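PDB 4EUO: ABC transporter, substrate binding protein (Polyamine) from Agrobacterium tumefaciens, which probably serves as the periplasmic substrate-binding component of an ABC transporter, here holding gamma-aminobutyric acid in the cleft between its two lobes. Local coordinates for residues D14-A19 with G97-S102; A21-V26 with S249-A254; W54-V59 with K242-A247. All blocks are in the same frame, centred on the assembly; numbering follows the deposited sequence.

Contact 1: residues D14-A19 with G97-S102. With ABU (gamma-amino-butanoic acid), chain E.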
ATOM      1  N   ASP A  14      -3.059  -9.941  -8.982  1.00 11.00           N
ATOM      2  CA  ASP A  14      -3.081 -11.348  -9.410  1.00 10.35           C
ATOM      3  C   ASP A  14      -2.981 -12.262  -8.202  1.00 11.96           C
ATOM      4  O   ASP A  14      -3.639 -13.300  -8.151  1.00 11.32           O
ATOM      5  CB  ASP A  14      -1.886 -11.630 -10.322  1.00 11.92           C
ATOM      6  CG  ASP A  14      -2.000 -11.025 -11.695  1.00 18.80           C
ATOM      7  OD1 ASP A  14      -3.108 -10.532 -12.047  1.00 18.70           O
ATOM      8  OD2 ASP A  14      -0.984 -11.009 -12.417  1.00 18.98           O
ATOM      9  N   ALA A  15      -2.157 -11.894  -7.215  1.00 10.64           N
ATOM     10  CA  ALA A  15      -2.017 -12.698  -6.000  1.00 11.03           C
ATOM     11  C   ALA A  15      -3.284 -12.649  -5.147  1.00 12.12           C
ATOM     12  O   ALA A  15      -3.670 -13.667  -4.546  1.00 12.28           O
ATOM     13  CB  ALA A  15      -0.821 -12.202  -5.194  1.00 12.73           C
ATOM     14  N   GLN A  16      -3.948 -11.462  -5.037  1.00 10.87           N
ATOM     15  CA  GLN A  16      -5.212 -11.387  -4.310  1.00 10.76           C
ATOM     16  C   GLN A  16      -6.282 -12.244  -5.016  1.00 12.30           C
ATOM     17  O   GLN A  16      -7.090 -12.889  -4.339  1.00 13.38           O
ATOM     18  CB  GLN A  16      -5.676  -9.948  -4.162  1.00 11.98           C
ATOM     19  CG  GLN A  16      -4.761  -9.135  -3.224  1.00 10.64           C
ATOM     20  CD  GLN A  16      -5.144  -7.678  -3.247  1.00 11.93           C
ATOM     21  OE1 GLN A  16      -5.207  -7.081  -4.322  1.00 11.08           O
ATOM     22  NE2 GLN A  16      -5.364  -7.076  -2.073  1.00 10.52           N
ATOM     23  N   LYS A  17      -6.272 -12.254  -6.344  1.00 12.56           N
ATOM     24  CA  LYS A  17      -7.206 -13.082  -7.124  1.00 11.31           C
ATOM     25  C   LYS A  17      -6.978 -14.556  -6.800  1.00 13.25           C
ATOM     26  O   LYS A  17      -7.946 -15.248  -6.450  1.00 13.63           O
ATOM     27  CB  LYS A  17      -7.004 -12.818  -8.607  1.00 12.72           C
ATOM     28  CG  LYS A  17      -7.871 -13.729  -9.495  1.00 14.89           C
ATOM     29  CD  LYS A  17      -7.551 -13.481 -10.949  1.00 17.25           C
ATOM     30  CE  LYS A  17      -8.221 -14.473 -11.888  1.00 24.07           C
ATOM     31  NZ  LYS A  17      -7.984 -14.119 -13.314  1.00 30.24           N
ATOM     32  N   ALA A  18      -5.726 -15.027  -6.802  1.00 11.76           N
ATOM     33  CA  ALA A  18      -5.440 -16.421  -6.491  1.00 12.47           C
ATOM     34  C   ALA A  18      -5.836 -16.767  -5.066  1.00 15.22           C
ATOM     35  O   ALA A  18      -6.369 -17.855  -4.822  1.00 13.25           O
ATOM     36  CB  ALA A  18      -3.954 -16.696  -6.684  1.00 14.31           C
ATOM     37  N   ALA A  19      -5.556 -15.874  -4.099  1.00 12.59           N
ATOM     38  CA  ALA A  19      -5.831 -16.164  -2.692  1.00 12.10           C
ATOM     39  C   ALA A  19      -7.291 -16.106  -2.288  1.00 13.32           C
ATOM     40  O   ALA A  19      -7.679 -16.771  -1.327  1.00 14.29           O
ATOM     41  CB  ALA A  19      -5.023 -15.236  -1.796  1.00 13.19           C
ATOM     42  N   GLY A  97      -8.760  -3.831   7.529  1.00 10.39           N
ATOM     43  CA  GLY A  97      -7.489  -3.997   6.842  1.00  9.30           C
ATOM     44  C   GLY A  97      -7.516  -5.061   5.764  1.00 10.26           C
ATOM     45  O   GLY A  97      -8.227  -6.059   5.877  1.00 10.57           O
ATOM     46  N   SER A  98      -6.748  -4.843   4.696  1.00  9.03           N
ATOM     47  CA  SER A  98      -6.558  -5.747   3.576  1.00  8.58           C
ATOM     48  C   SER A  98      -5.204  -6.459   3.696  1.00 10.10           C
ATOM     49  O   SER A  98      -5.104  -7.677   3.514  1.00  9.69           O
ATOM     50  CB  SER A  98      -6.619  -4.960   2.266  1.00  9.18           C
ATOM     51  OG  SER A  98      -6.437  -5.866   1.183  1.00 10.30           O
ATOM     52  N   PHE A  99      -4.140  -5.681   3.963  1.00  8.44           N
ATOM     53  CA  PHE A  99      -2.803  -6.209   4.166  1.00  8.27           C
ATOM     54  C   PHE A  99      -1.930  -5.119   4.744  1.00  9.57           C
ATOM     55  O   PHE A  99      -2.276  -3.925   4.616  1.00  9.31           O
ATOM     56  CB  PHE A  99      -2.154  -6.783   2.890  1.00  8.88           C
ATOM     57  CG  PHE A  99      -1.967  -5.795   1.757  1.00  8.17           C
ATOM     58  CD1 PHE A  99      -0.776  -5.083   1.618  1.00  9.52           C
ATOM     59  CD2 PHE A  99      -2.962  -5.603   0.821  1.00  9.23           C
ATOM     60  CE1 PHE A  99      -0.596  -4.184   0.557  1.00  9.44           C
ATOM     61  CE2 PHE A  99      -2.792  -4.711  -0.238  1.00  9.25           C
ATOM     62  CZ  PHE A  99      -1.608  -4.009  -0.362  1.00  9.37           C
ATOM     63  N   TYR A 100      -0.805  -5.529   5.346  1.00  8.24           N
ATOM     64  CA  TYR A 100       0.124  -4.626   6.000  1.00  8.14           C
ATOM     65  C   TYR A 100       1.398  -4.633   5.188  1.00  9.17           C
ATOM     66  O   TYR A 100       1.870  -5.702   4.771  1.00  9.62           O
ATOM     67  CB  TYR A 100       0.297  -5.112   7.442  1.00 10.15           C
ATOM     68  CG  TYR A 100       1.184  -4.288   8.338  1.00 11.58           C
ATOM     69  CD1 TYR A 100       0.675  -3.217   9.055  1.00 15.87           C
ATOM     70  CD2 TYR A 100       2.505  -4.659   8.577  1.00 13.95           C
ATOM     71  CE1 TYR A 100       1.455  -2.519   9.976  1.00 16.42           C
ATOM     72  CE2 TYR A 100       3.307  -3.950   9.481  1.00 14.95           C
ATOM     73  CZ  TYR A 100       2.761  -2.905  10.195  1.00 14.93           C
ATOM     74  OH  TYR A 100       3.515  -2.246  11.143  1.00 15.14           O
ATOM     75  N   TYR A 101       1.967  -3.453   4.915  1.00  8.38           N
ATOM     76  CA  TYR A 101       3.113  -3.391   4.018  1.00  7.88           C
ATOM     77  C   TYR A 101       4.111  -2.362   4.472  1.00  8.51           C
ATOM     78  O   TYR A 101       3.827  -1.570   5.371  1.00  8.21           O
ATOM     79  CB  TYR A 101       2.635  -3.053   2.582  1.00  9.22           C
ATOM     80  CG  TYR A 101       2.055  -1.670   2.392  1.00  7.27           C
ATOM     81  CD1 TYR A 101       2.860  -0.601   2.008  1.00  9.34           C
ATOM     82  CD2 TYR A 101       0.691  -1.431   2.568  1.00  8.25           C
ATOM     83  CE1 TYR A 101       2.323   0.672   1.818  1.00  8.54           C
ATOM     84  CE2 TYR A 101       0.147  -0.161   2.392  1.00  8.50           C
ATOM     85  CZ  TYR A 101       0.964   0.879   2.003  1.00  8.01           C
ATOM     86  OH  TYR A 101       0.456   2.133   1.780  1.00  9.97           O
ATOM     87  N   SER A 102       5.253  -2.307   3.766  1.00  7.77           N
ATOM     88  CA  SER A 102       6.244  -1.289   4.010  1.00  7.93           C
ATOM     89  C   SER A 102       6.693  -0.642   2.721  1.00  8.69           C
ATOM     90  O   SER A 102       6.728  -1.309   1.681  1.00  9.45           O
ATOM     91  CB  SER A 102       7.515  -1.903   4.598  1.00  9.43           C
ATOM     92  OG  SER A 102       7.243  -2.391   5.897  1.00  9.78           O
TER
HETATM   93  N   ABU E 404      -1.255   0.609  -1.395  1.00 15.93           N
HETATM   94  CD  ABU E 404      -0.301  -0.504  -1.466  1.00 11.32           C
HETATM   95  CB  ABU E 404      -0.416  -1.256  -2.769  1.00 11.35           C
HETATM   96  CG  ABU E 404       0.552  -2.389  -2.775  1.00 11.20           C
HETATM   97  C   ABU E 404       0.652  -3.160  -4.074  1.00  9.76           C
HETATM   98  O   ABU E 404       1.728  -3.922  -4.256  1.00  9.30           O
HETATM   99  OXT ABU E 404      -0.199  -3.013  -5.060  1.00  9.40           O
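Q16 NE2 and S98 OG reach D58 OD2 from the helix and the strand respectively, so one carboxylate oxygen accepts a hydrogen bond from each segment. The two groups do not bond each other: Q16 NE2 lies 3.6 Å from S98 OG. Rotation of S98 about chi1 to -180° puts OG opposite the backbone N and directs it to this oxygen. NE2, as donor to the D58 carboxylate, decides the flip of the Q16 amide; S7 OG then satisfies OE1. The amide also meets the ring of F99, where NE2 lies obliquely 3.9 Å from CE2 and the planes stand 81° apart.

The same ring also borders the ligand. F99 CZ is 3.6 Å from CG of gamma-aminobutyric acid, whose CG and CB lie at the ring edge, while Y262 stacks on F99. Y101 instead offers a ring face, with the ligand CD 3.9 Å above it and offset toward the rim. T12, R203, D226 and Y262 are also hydrogen-bonded to the ligand.

The chemistry implies a division of labour: aromatic carbon borders the aliphatic chain, while the buried D58 carboxylate, bonded to both segments and probably charged, is consistent with keeping the Q16 amide in place beside F99.

Contact 2: residues A21-V26 with S249-A254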
ATOM      1  N   ALA A  21     -10.394 -15.218  -4.784  1.00 16.64           N
ATOM      2  CA  ALA A  21     -11.509 -15.383  -5.714  1.00 18.15           C
ATOM      3  C   ALA A  21     -12.200 -16.707  -5.754  1.00 19.99           C
ATOM      4  O   ALA A  21     -13.427 -16.737  -5.601  1.00 20.80           O
ATOM      5  CB  ALA A  21     -11.139 -14.909  -7.105  1.00 19.15           C
ATOM      6  N   GLU A  22     -11.446 -17.820  -5.828  1.00 18.06           N
ATOM      7  CA  GLU A  22     -12.089 -19.134  -5.824  1.00 19.36           C
ATOM      8  C   GLU A  22     -12.689 -19.482  -4.495  1.00 22.16           C
ATOM      9  O   GLU A  22     -13.764 -20.089  -4.459  1.00 22.11           O
ATOM     10  CB  GLU A  22     -11.168 -20.219  -6.307  1.00 21.51           C
ATOM     11  CG  GLU A  22     -11.140 -20.235  -7.818  1.00 29.92           C
ATOM     12  CD  GLU A  22     -10.389 -21.396  -8.428  1.00 47.01           C
ATOM     13  OE1 GLU A  22     -10.898 -21.968  -9.416  1.00 44.60           O
ATOM     14  OE2 GLU A  22      -9.309 -21.749  -7.910  1.00 42.14           O
ATOM     15  N   LYS A  23     -12.041 -19.095  -3.389  1.00 17.64           N
ATOM     16  CA  LYS A  23     -12.589 -19.351  -2.062  1.00 18.14           C
ATOM     17  C   LYS A  23     -13.981 -18.718  -1.965  1.00 22.76           C
ATOM     18  O   LYS A  23     -14.909 -19.368  -1.470  1.00 22.06           O
ATOM     19  CB  LYS A  23     -11.679 -18.754  -0.970  1.00 18.60           C
ATOM     20  CG  LYS A  23     -10.476 -19.612  -0.589  1.00 19.35           C
ATOM     21  CD  LYS A  23      -9.637 -18.908   0.493  1.00 16.83           C
ATOM     22  CE  LYS A  23      -8.313 -19.569   0.785  1.00 18.36           C
ATOM     23  NZ  LYS A  23      -7.327 -19.424  -0.358  1.00 15.41           N
ATOM     24  N   PHE A  24     -14.150 -17.486  -2.482  1.00 17.96           N
ATOM     25  CA  PHE A  24     -15.435 -16.788  -2.441  1.00 18.01           C
ATOM     26  C   PHE A  24     -16.473 -17.495  -3.307  1.00 23.69           C
ATOM     27  O   PHE A  24     -17.618 -17.657  -2.871  1.00 21.66           O
ATOM     28  CB  PHE A  24     -15.291 -15.321  -2.880  1.00 18.43           C
ATOM     29  CG  PHE A  24     -16.540 -14.515  -2.646  1.00 17.99           C
ATOM     30  CD1 PHE A  24     -17.022 -14.306  -1.360  1.00 17.85           C
ATOM     31  CD2 PHE A  24     -17.275 -14.016  -3.712  1.00 18.78           C
ATOM     32  CE1 PHE A  24     -18.175 -13.531  -1.145  1.00 19.66           C
ATOM     33  CE2 PHE A  24     -18.398 -13.220  -3.490  1.00 20.72           C
ATOM     34  CZ  PHE A  24     -18.842 -12.993  -2.210  1.00 19.44           C
ATOM     35  N   MET A  25     -16.062 -17.950  -4.494  1.00 22.25           N
ATOM     36  CA  MET A  25     -16.912 -18.607  -5.498  1.00 27.26           C
ATOM     37  C   MET A  25     -17.454 -19.910  -4.967  1.00 33.30           C
ATOM     38  O   MET A  25     -18.630 -20.208  -5.168  1.00 32.14           O
ATOM     39  CB  MET A  25     -16.114 -18.877  -6.784  1.00 31.45           C
ATOM     40  CG  MET A  25     -15.747 -17.641  -7.561  1.00 38.23           C
ATOM     41  SD  MET A  25     -14.319 -17.978  -8.625  1.00 45.80           S
ATOM     42  CE  MET A  25     -14.008 -16.351  -9.260  1.00 42.52           C
ATOM     43  N   VAL A  26     -16.597 -20.675  -4.280  1.00 30.96           N
ATOM     44  CA  VAL A  26     -16.927 -21.958  -3.680  1.00 31.76           C
ATOM     45  C   VAL A  26     -17.919 -21.774  -2.524  1.00 35.74           C
ATOM     46  O   VAL A  26     -18.937 -22.459  -2.487  1.00 34.64           O
ATOM     47  CB  VAL A  26     -15.636 -22.738  -3.301  1.00 36.60           C
ATOM     48  CG1 VAL A  26     -15.926 -23.914  -2.368  1.00 36.34           C
ATOM     49  CG2 VAL A  26     -14.916 -23.221  -4.558  1.00 36.66           C
ATOM     50  N   SER A 249     -10.457 -13.432   6.374  1.00 12.68           N
ATOM     51  CA  SER A 249     -10.400 -14.626   7.223  1.00 12.78           C
ATOM     52  C   SER A 249      -8.955 -15.182   7.244  1.00 15.52           C
ATOM     53  O   SER A 249      -8.106 -14.831   6.422  1.00 13.73           O
ATOM     54  CB  SER A 249     -11.424 -15.661   6.774  1.00 16.25           C
ATOM     55  OG  SER A 249     -11.155 -16.145   5.477  1.00 18.18           O
ATOM     56  N   ALA A 250      -8.660 -16.054   8.221  1.00 15.17           N
ATOM     57  CA  ALA A 250      -7.308 -16.488   8.493  1.00 14.80           C
ATOM     58  C   ALA A 250      -6.586 -17.144   7.361  1.00 16.66           C
ATOM     59  O   ALA A 250      -5.469 -16.733   7.044  1.00 14.24           O
ATOM     60  CB  ALA A 250      -7.273 -17.385   9.731  1.00 16.88           C
ATOM     61  N   GLN A 251      -7.197 -18.176   6.760  1.00 14.99           N
ATOM     62  CA  GLN A 251      -6.522 -18.869   5.669  1.00 14.94           C
ATOM     63  C   GLN A 251      -6.351 -17.973   4.442  1.00 16.78           C
ATOM     64  O   GLN A 251      -5.284 -17.982   3.840  1.00 15.11           O
ATOM     65  CB  GLN A 251      -7.235 -20.194   5.294  1.00 17.01           C
ATOM     66  CG  GLN A 251      -6.392 -21.111   4.407  1.00 18.86           C
ATOM     67  CD  GLN A 251      -5.128 -21.623   5.052  1.00 29.55           C
ATOM     68  OE1 GLN A 251      -5.152 -22.338   6.066  1.00 24.01           O
ATOM     69  NE2 GLN A 251      -3.999 -21.309   4.449  1.00 19.15           N
ATOM     70  N   ALA A 252      -7.405 -17.221   4.078  1.00 13.30           N
ATOM     71  CA  ALA A 252      -7.378 -16.291   2.948  1.00 12.83           C
ATOM     72  C   ALA A 252      -6.264 -15.248   3.149  1.00 13.84           C
ATOM     73  O   ALA A 252      -5.536 -14.962   2.195  1.00 13.23           O
ATOM     74  CB  ALA A 252      -8.725 -15.611   2.808  1.00 13.45           C
ATOM     75  N   GLN A 253      -6.089 -14.752   4.384  1.00 12.83           N
ATOM     76  CA  GLN A 253      -5.036 -13.769   4.651  1.00 11.68           C
ATOM     77  C   GLN A 253      -3.643 -14.417   4.598  1.00 13.62           C
ATOM     78  O   GLN A 253      -2.669 -13.833   4.080  1.00 11.98           O
ATOM     79  CB  GLN A 253      -5.272 -13.106   5.991  1.00 12.57           C
ATOM     80  CG  GLN A 253      -6.320 -12.008   5.921  1.00 11.49           C
ATOM     81  CD  GLN A 253      -5.729 -10.758   5.298  1.00 11.74           C
ATOM     82  OE1 GLN A 253      -4.647 -10.334   5.699  1.00 11.28           O
ATOM     83  NE2 GLN A 253      -6.420 -10.149   4.314  1.00 10.72           N
ATOM     84  N   ALA A 254      -3.518 -15.644   5.154  1.00 12.97           N
ATOM     85  CA  ALA A 254      -2.236 -16.333   5.086  1.00 12.90           C
ATOM     86  C   ALA A 254      -1.883 -16.587   3.615  1.00 14.15           C
ATOM     87  O   ALA A 254      -0.738 -16.430   3.235  1.00 13.28           O
ATOM     88  CB  ALA A 254      -2.329 -17.671   5.841  1.00 14.24           C
TER
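K23 and A252 mark the closest backbone approach of two helical segments, with CA atoms 7.8 Å apart. Residues 21-26 are an internal piece of helix 10-28, whereas 249-254 includes the start of helix 250-260: S249 occupies the N-cap position, and the first turn is evidenced by Q253 N bonding to S249 O at 2.9 Å. No hydrogen bond spans the gap; the contact is made by the aliphatic part of one lysine.

K23 runs extended through chi2 and chi3, so its methylenes travel across to the opposing helix. CD meets the A252 methyl, CB, at 4.1 Å, and CE sits 4.0 Å from A252 CA, touching backbone as much as side chain. The same CE also comes within 4.4 Å of Q251 CG, a looser approach on the exposed side. A bend at chi4 (70°) then turns the ammonium out of the line of the chain. Beyond the two segments, NZ forms a salt bridge with D255 OD2 and a hydrogen bond with A19 O, one turn earlier on its own helix. Q251 NE2 binds the other oxygen, D255 OD1, so the carboxylate links both contacting polar residues.

This is helix-to-helix packing beside the central sheet of one lobe of a periplasmic binding protein, where the lysine's methylenes pack on A252 and its ammonium is tied to D255, farther along the partner helix.

Contact 3: residues W54-V59 with K242-A247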
ATOM      1  N   TRP A  54     -17.615  -1.047  -8.875  1.00 11.50           N
ATOM      2  CA  TRP A  54     -16.608  -1.718  -8.030  1.00 11.26           C
ATOM      3  C   TRP A  54     -17.319  -2.023  -6.732  1.00 10.81           C
ATOM      4  O   TRP A  54     -17.738  -1.108  -6.059  1.00 11.34           O
ATOM      5  CB  TRP A  54     -15.432  -0.774  -7.773  1.00 10.85           C
ATOM      6  CG  TRP A  54     -14.588  -0.422  -8.956  1.00 10.70           C
ATOM      7  CD1 TRP A  54     -14.616  -0.986 -10.204  1.00 13.08           C
ATOM      8  CD2 TRP A  54     -13.572   0.595  -8.995  1.00 10.56           C
ATOM      9  NE1 TRP A  54     -13.656  -0.398 -11.008  1.00 12.20           N
ATOM     10  CE2 TRP A  54     -13.022   0.591 -10.295  1.00 12.28           C
ATOM     11  CE3 TRP A  54     -13.095   1.533  -8.059  1.00 12.01           C
ATOM     12  CZ2 TRP A  54     -11.995   1.473 -10.677  1.00 12.40           C
ATOM     13  CZ3 TRP A  54     -12.067   2.396  -8.435  1.00 12.44           C
ATOM     14  CH2 TRP A  54     -11.534   2.364  -9.731  1.00 13.27           C
ATOM     15  N   ASP A  55     -17.466  -3.299  -6.377  1.00 10.84           N
ATOM     16  CA  ASP A  55     -18.189  -3.676  -5.154  1.00 10.67           C
ATOM     17  C   ASP A  55     -17.310  -3.698  -3.903  1.00 10.87           C
ATOM     18  O   ASP A  55     -17.756  -3.326  -2.829  1.00 11.20           O
ATOM     19  CB  ASP A  55     -18.876  -5.030  -5.382  1.00 11.85           C
ATOM     20  CG  ASP A  55     -19.831  -4.947  -6.552  1.00 13.53           C
ATOM     21  OD1 ASP A  55     -20.684  -4.052  -6.534  1.00 14.08           O
ATOM     22  OD2 ASP A  55     -19.643  -5.707  -7.513  1.00 13.08           O
ATOM     23  N   VAL A  56     -16.071  -4.142  -4.085  1.00 10.62           N
ATOM     24  CA  VAL A  56     -15.088  -4.133  -3.006  1.00 10.42           C
ATOM     25  C   VAL A  56     -13.850  -3.509  -3.620  1.00 11.78           C
ATOM     26  O   VAL A  56     -13.426  -3.883  -4.717  1.00 11.60           O
ATOM     27  CB  VAL A  56     -14.797  -5.536  -2.446  1.00 11.98           C
ATOM     28  CG1 VAL A  56     -13.634  -5.483  -1.437  1.00 12.61           C
ATOM     29  CG2 VAL A  56     -16.050  -6.125  -1.775  1.00 12.50           C
ATOM     30  N   VAL A  57     -13.283  -2.530  -2.907  1.00  9.74           N
ATOM     31  CA  VAL A  57     -12.075  -1.868  -3.383  1.00  8.34           C
ATOM     32  C   VAL A  57     -10.977  -1.974  -2.320  1.00  9.31           C
ATOM     33  O   VAL A  57     -11.205  -1.713  -1.143  1.00  9.39           O
ATOM     34  CB  VAL A  57     -12.345  -0.384  -3.711  1.00 10.11           C
ATOM     35  CG1 VAL A  57     -11.139   0.278  -4.391  1.00 10.36           C
ATOM     36  CG2 VAL A  57     -13.580  -0.199  -4.618  1.00 10.87           C
ATOM     37  N   ASP A  58      -9.781  -2.306  -2.783  1.00  7.74           N
ATOM     38  CA  ASP A  58      -8.611  -2.260  -1.928  1.00  7.77           C
ATOM     39  C   ASP A  58      -8.041  -0.829  -2.064  1.00  8.67           C
ATOM     40  O   ASP A  58      -7.673  -0.381  -3.158  1.00  9.20           O
ATOM     41  CB  ASP A  58      -7.617  -3.315  -2.406  1.00  8.84           C
ATOM     42  CG  ASP A  58      -6.351  -3.370  -1.594  1.00  8.88           C
ATOM     43  OD1 ASP A  58      -5.712  -2.312  -1.434  1.00 10.05           O
ATOM     44  OD2 ASP A  58      -6.018  -4.453  -1.108  1.00 10.04           O
ATOM     45  N   VAL A  59      -8.011  -0.122  -0.925  1.00  8.43           N
ATOM     46  CA  VAL A  59      -7.574   1.277  -0.897  1.00  8.02           C
ATOM     47  C   VAL A  59      -6.479   1.465   0.137  1.00  8.50           C
ATOM     48  O   VAL A  59      -6.267   0.617   0.994  1.00  8.33           O
ATOM     49  CB  VAL A  59      -8.769   2.227  -0.568  1.00  9.36           C
ATOM     50  CG1 VAL A  59      -9.859   2.141  -1.624  1.00  9.48           C
ATOM     51  CG2 VAL A  59      -9.331   1.948   0.826  1.00  9.65           C
ATOM     52  N   LYS A 242     -19.861 -10.198   2.397  1.00 15.75           N
ATOM     53  CA  LYS A 242     -19.403 -11.580   2.460  1.00 15.55           C
ATOM     54  C   LYS A 242     -18.002 -11.729   1.892  1.00 16.84           C
ATOM     55  O   LYS A 242     -17.189 -12.525   2.392  1.00 15.60           O
ATOM     56  CB  LYS A 242     -20.387 -12.522   1.733  1.00 17.06           C
ATOM     57  CG  LYS A 242     -21.715 -12.691   2.464  1.00 23.76           C
ATOM     58  CD  LYS A 242     -22.664 -13.548   1.637  1.00 31.75           C
ATOM     59  CE  LYS A 242     -24.027 -13.644   2.278  1.00 41.98           C
ATOM     60  NZ  LYS A 242     -24.984 -14.357   1.395  1.00 54.88           N
ATOM     61  N   PHE A 243     -17.692 -10.941   0.833  1.00 14.47           N
ATOM     62  CA  PHE A 243     -16.373 -11.024   0.234  1.00 12.59           C
ATOM     63  C   PHE A 243     -15.325 -10.491   1.214  1.00 12.03           C
ATOM     64  O   PHE A 243     -14.264 -11.123   1.358  1.00 13.71           O
ATOM     65  CB  PHE A 243     -16.339 -10.235  -1.088  1.00 14.05           C
ATOM     66  CG  PHE A 243     -14.989 -10.315  -1.769  1.00 13.52           C
ATOM     67  CD1 PHE A 243     -14.673 -11.375  -2.602  1.00 15.66           C
ATOM     68  CD2 PHE A 243     -13.996  -9.378  -1.494  1.00 14.18           C
ATOM     69  CE1 PHE A 243     -13.417 -11.469  -3.208  1.00 16.62           C
ATOM     70  CE2 PHE A 243     -12.739  -9.469  -2.101  1.00 17.06           C
ATOM     71  CZ  PHE A 243     -12.440 -10.525  -2.923  1.00 16.22           C
ATOM     72  N   ILE A 244     -15.640  -9.385   1.897  1.00 12.49           N
ATOM     73  CA  ILE A 244     -14.687  -8.822   2.863  1.00 11.22           C
ATOM     74  C   ILE A 244     -14.482  -9.804   4.022  1.00 14.38           C
ATOM     75  O   ILE A 244     -13.339 -10.044   4.444  1.00 13.15           O
ATOM     76  CB  ILE A 244     -15.124  -7.439   3.318  1.00 12.03           C
ATOM     77  CG1 ILE A 244     -15.019  -6.445   2.134  1.00 12.22           C
ATOM     78  CG2 ILE A 244     -14.292  -6.979   4.522  1.00 13.18           C
ATOM     79  CD1 ILE A 244     -15.461  -5.047   2.453  1.00 13.19           C
ATOM     80  N   ALA A 245     -15.581 -10.459   4.485  1.00 13.10           N
ATOM     81  CA  ALA A 245     -15.460 -11.440   5.568  1.00 13.30           C
ATOM     82  C   ALA A 245     -14.541 -12.585   5.122  1.00 13.05           C
ATOM     83  O   ALA A 245     -13.715 -13.052   5.913  1.00 14.03           O
ATOM     84  CB  ALA A 245     -16.846 -11.969   5.917  1.00 14.90           C
ATOM     85  N   LEU A 246     -14.660 -13.024   3.876  1.00 13.33           N
ATOM     86  CA  LEU A 246     -13.836 -14.079   3.349  1.00 12.50           C
ATOM     87  C   LEU A 246     -12.367 -13.615   3.193  1.00 14.09           C
ATOM     88  O   LEU A 246     -11.443 -14.281   3.658  1.00 14.43           O
ATOM     89  CB  LEU A 246     -14.428 -14.579   2.015  1.00 14.44           C
ATOM     90  CG  LEU A 246     -13.689 -15.711   1.272  1.00 17.94           C
ATOM     91  CD1 LEU A 246     -12.452 -15.216   0.488  1.00 19.54           C
ATOM     92  CD2 LEU A 246     -13.378 -16.919   2.163  1.00 20.67           C
ATOM     93  N   ALA A 247     -12.164 -12.478   2.514  1.00 12.65           N
ATOM     94  CA  ALA A 247     -10.805 -11.994   2.226  1.00 11.88           C
ATOM     95  C   ALA A 247      -9.968 -11.740   3.480  1.00 11.60           C
ATOM     96  O   ALA A 247      -8.728 -11.827   3.432  1.00 12.10           O
ATOM     97  CB  ALA A 247     -10.905 -10.710   1.418  1.00 12.36           C
TER
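V56, with 70 Å² buried, provides the strand's entire share of this contact, and F243 (31 Å²) and I244 (28 Å²) provide the helix's. The backbones come nearest at V56 and I244, whose CA atoms are 7.5 Å apart, and the CB of V56 points at the helix. Both valine methyls are engaged. With chi1 at 173°, CG1 lies opposite the backbone N and CG2 opposite the carbonyl carbon, and F243 CD2 rests against the whole branch, 3.9 Å from both V56 CG1 and V56 CG2 and 4.0 Å from V56 CB. V56 CG2 meets the F243 ring obliquely, in apolar carbon-to-carbon contact.

I244 reaches the same valine by another route. Its CB leaves the helix to one side of the strand, yet chi1 of -68° carries CG1 inward, to 3.9 Å from V56 CG1 and 4.1 Å from V56 CG2. The two helix residues thus pack on one strand residue, all three are buried, and no hydrogen bond joins the segments.

The alternation of strand 56-60 sends the next residue, V57, away from this helix and onto L43 of helix 40-48. Strand 56-60 itself is flanked by strand 3-6, which runs parallel to it, and by the antiparallel strand 215-229. From strand 3-6, F5 touches V56 and L3 touches F243, extending the apolar layer. F24 of helix 10-28 meets F243 edge-to-face, so helices 10-28 and 237-247 lie against each other, and both also touch sheet strands.

Overall arrangement
Contacts 1 and 3 lie in the buried interior, whereas contact 2 is only partly buried, its centre about 20 Å from the chain's centre. Helix 10-28 serves both contacts 1 and 2, and contacts 1 and 3 reach the same sheet. Helices 237-247 and 250-260, used by contacts 3 and 2, follow each other in the chain. Chemistry follows place: contact 1 is polar and aromatic beside the ligand, contact 3 purely aliphatic and aromatic, contact 2 aliphatic with an ionic end. Polar bonds connect them. D58 of segment 54-59 ties contact 3 to contact 1; Q253 NE2 lies 2.9 Å from S98 O and 3.0 Å from A247 O, so segment 249-254 bridges the other two contacts.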